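Putative dehydrogenase (Pseudomonas fluorescens, PDB 6UUG) is the methanesulfinate monooxygenase MsuC, a two-component flavin-dependent enzyme of bacterial sulfur assimilation, built on the acyl-CoA dehydrogenase fold. Local coordinates at residues A[70-75]-A[79-84]. Sequence-based numbering, arbitrary orientation.
Sequences LALSIP and GGLGAR
Leu72 meets Ala83 and Leu81 mainly through its CD1 methyl, a worked example of how a loop without regular secondary structure ties itself together. CG of Leu72 lies anti to the backbone N (chi1 -178°), which carries the branch alongside Ala83, where CD1 rests 3.6 Å from Ala83 CB; that CB also sits against Leu72 O, at 3.4 Å. The same CD1 touches Leu81 CD1 at 3.9 Å, the two leucine side chains running at a slant to each other. Ala71 CB and Ile74 CG2 both pack against the bare CA of Gly80, which also points a C-H at Ile74 O, 3.2 Å from Gly80 CA. Four backbone amides of 79-84 donate to carbonyls of 70-75. Leu81 N gives Ala71 O a bond of 2.9 Å, nearly straight at 167°, and Ile74 N reaches that oxygen from the opposite face of its carbonyl plane. Gly82 N binds Ile74 O at 2.8 Å, Ala83 N binds Leu72 O, and Gly80 N binds Pro75 O. A water donates to both Ser73 O and Ala83 O. The loop joins helix 58-67 to helix 85-96, and Ser73 OG bonds to His110 of helix 100-119. Four main-chain bonds thus link the two segments, with the methyl contacts lying alongside.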
ATOM      1  N   LEU A  70      40.700   5.230   2.834  1.00 33.52           N
ATOM      2  CA  LEU A  70      40.492   6.617   2.417  1.00 33.78           C
ATOM      3  C   LEU A  70      41.095   6.905   1.048  1.00 31.73           C
ATOM      4  O   LEU A  70      40.770   7.933   0.443  1.00 32.13           O
ATOM      5  CB  LEU A  70      41.050   7.590   3.451  1.00 32.68           C
ATOM      6  CG  LEU A  70      40.369   7.604   4.819  1.00 33.07           C
ATOM      7  CD1 LEU A  70      40.969   8.697   5.697  1.00 35.07           C
ATOM      8  CD2 LEU A  70      38.841   7.790   4.702  1.00 32.90           C
ATOM      9  N   ALA A  71      41.938   6.014   0.532  1.00 36.73           N
ATOM     10  CA  ALA A  71      42.495   6.144  -0.807  1.00 32.09           C
ATOM     11  C   ALA A  71      41.819   5.202  -1.800  1.00 33.11           C
ATOM     12  O   ALA A  71      42.343   4.981  -2.894  1.00 35.15           O
ATOM     13  CB  ALA A  71      44.009   5.891  -0.777  1.00 34.10           C
ATOM     14  N   LEU A  72      40.655   4.655  -1.436  1.00 33.65           N
ATOM     15  CA  LEU A  72      40.022   3.629  -2.264  1.00 34.17           C
ATOM     16  C   LEU A  72      39.719   4.145  -3.668  1.00 28.05           C
ATOM     17  O   LEU A  72      39.937   3.436  -4.662  1.00 31.40           O
ATOM     18  CB  LEU A  72      38.741   3.139  -1.580  1.00 34.00           C
ATOM     19  CG  LEU A  72      37.955   2.017  -2.262  1.00 32.18           C
ATOM     20  CD1 LEU A  72      38.862   0.807  -2.455  1.00 31.55           C
ATOM     21  CD2 LEU A  72      36.734   1.625  -1.406  1.00 30.84           C
ATOM     22  N   SER A  73      39.190   5.366  -3.771  1.00 28.58           N
ATOM     23  CA  SER A  73      38.773   5.924  -5.054  1.00 29.84           C
ATOM     24  C   SER A  73      39.909   6.586  -5.828  1.00 32.81           C
ATOM     25  O   SER A  73      39.713   6.935  -6.996  1.00 33.48           O
ATOM     26  CB  SER A  73      37.660   6.955  -4.850  1.00 29.76           C
ATOM     27  OG  SER A  73      38.142   8.057  -4.118  1.00 33.62           O
ATOM     28  N   ILE A  74      41.079   6.748  -5.220  1.00 33.01           N
ATOM     29  CA  ILE A  74      42.189   7.449  -5.875  1.00 31.74           C
ATOM     30  C   ILE A  74      42.940   6.460  -6.765  1.00 32.75           C
ATOM     31  O   ILE A  74      43.239   5.347  -6.313  1.00 33.30           O
ATOM     32  CB  ILE A  74      43.109   8.072  -4.824  1.00 34.56           C
ATOM     33  CG1 ILE A  74      42.350   9.172  -4.063  1.00 34.80           C
ATOM     34  CG2 ILE A  74      44.377   8.636  -5.460  1.00 32.93           C
ATOM     35  CD1 ILE A  74      43.012   9.584  -2.748  1.00 36.73           C
ATOM     36  N   PRO A  75      43.224   6.803  -8.024  1.00 32.07           N
ATOM     37  CA  PRO A  75      43.903   5.846  -8.915  1.00 31.93           C
ATOM     38  C   PRO A  75      45.274   5.456  -8.379  1.00 33.18           C
ATOM     39  O   PRO A  75      45.883   6.168  -7.578  1.00 33.78           O
ATOM     40  CB  PRO A  75      44.014   6.608 -10.243  1.00 36.79           C
ATOM     41  CG  PRO A  75      42.836   7.587 -10.202  1.00 35.93           C
ATOM     42  CD  PRO A  75      42.803   8.019  -8.741  1.00 30.56           C
ATOM     43  N   GLY A  79      48.990   6.847  -5.913  1.00 34.92           N
ATOM     44  CA  GLY A  79      49.190   6.213  -4.631  1.00 32.18           C
ATOM     45  C   GLY A  79      47.952   5.591  -4.024  1.00 35.36           C
ATOM     46  O   GLY A  79      48.036   5.055  -2.914  1.00 36.72           O
ATOM     47  N   GLY A  80      46.816   5.630  -4.720  1.00 36.87           N
ATOM     48  CA  GLY A  80      45.572   5.097  -4.205  1.00 31.51           C
ATOM     49  C   GLY A  80      45.361   3.646  -4.597  1.00 36.88           C
ATOM     50  O   GLY A  80      46.251   2.976  -5.125  1.00 35.35           O
ATOM     51  N   LEU A  81      44.140   3.159  -4.343  1.00 32.62           N
ATOM     52  CA  LEU A  81      43.815   1.757  -4.598  1.00 34.06           C
ATOM     53  C   LEU A  81      43.168   1.527  -5.962  1.00 34.70           C
ATOM     54  O   LEU A  81      43.091   0.378  -6.406  1.00 35.99           O
ATOM     55  CB  LEU A  81      42.905   1.211  -3.483  1.00 35.70           C
ATOM     56  CG  LEU A  81      43.480   1.226  -2.058  1.00 35.70           C
ATOM     57  CD1 LEU A  81      42.477   0.718  -1.028  1.00 37.74           C
ATOM     58  CD2 LEU A  81      44.764   0.397  -1.994  1.00 42.33           C
ATOM     59  N   GLY A  82      42.698   2.578  -6.631  1.00 33.56           N
ATOM     60  CA  GLY A  82      42.192   2.461  -7.989  1.00 33.96           C
ATOM     61  C   GLY A  82      40.858   1.749  -8.146  1.00 35.39           C
ATOM     62  O   GLY A  82      40.591   1.181  -9.205  1.00 33.70           O
ATOM     63  N   ALA A  83      40.004   1.770  -7.128  1.00 31.44           N
ATOM     64  CA  ALA A  83      38.712   1.099  -7.277  1.00 32.01           C
ATOM     65  C   ALA A  83      37.813   1.843  -8.261  1.00 30.27           C
ATOM     66  O   ALA A  83      37.886   3.067  -8.397  1.00 31.13           O
ATOM     67  CB  ALA A  83      37.994   0.994  -5.930  1.00 31.28           C
ATOM     68  N   ARG A  84      36.958   1.085  -8.952  1.00 31.33           N
ATOM     69  CA  ARG A  84      35.878   1.709  -9.700  0.50 31.42           C
ATOM     70  C   ARG A  84      34.805   2.202  -8.732  1.00 28.38           C
ATOM     71  O   ARG A  84      34.734   1.776  -7.580  1.00 29.35           O
ATOM     72  CB  ARG A  84      35.262   0.733 -10.702  0.50 31.92           C
ATOM     73  CG  ARG A  84      36.214   0.305 -11.829  0.50 33.01           C
ATOM     74  CD  ARG A  84      35.657  -0.901 -12.575  0.50 37.74           C
ATOM     75  NE  ARG A  84      35.088  -1.892 -11.665  0.50 35.26           N
ATOM     76  CZ  ARG A  84      35.746  -2.933 -11.162  0.50 41.06           C
ATOM     77  NH1 ARG A  84      35.126  -3.771 -10.340  0.50 36.31           N
ATOM     78  NH2 ARG A  84      37.024  -3.139 -11.473  0.50 41.93           N
TER
HETATM   79  O   HOH W   1      39.970   4.774  -8.947  1.00 38.53           O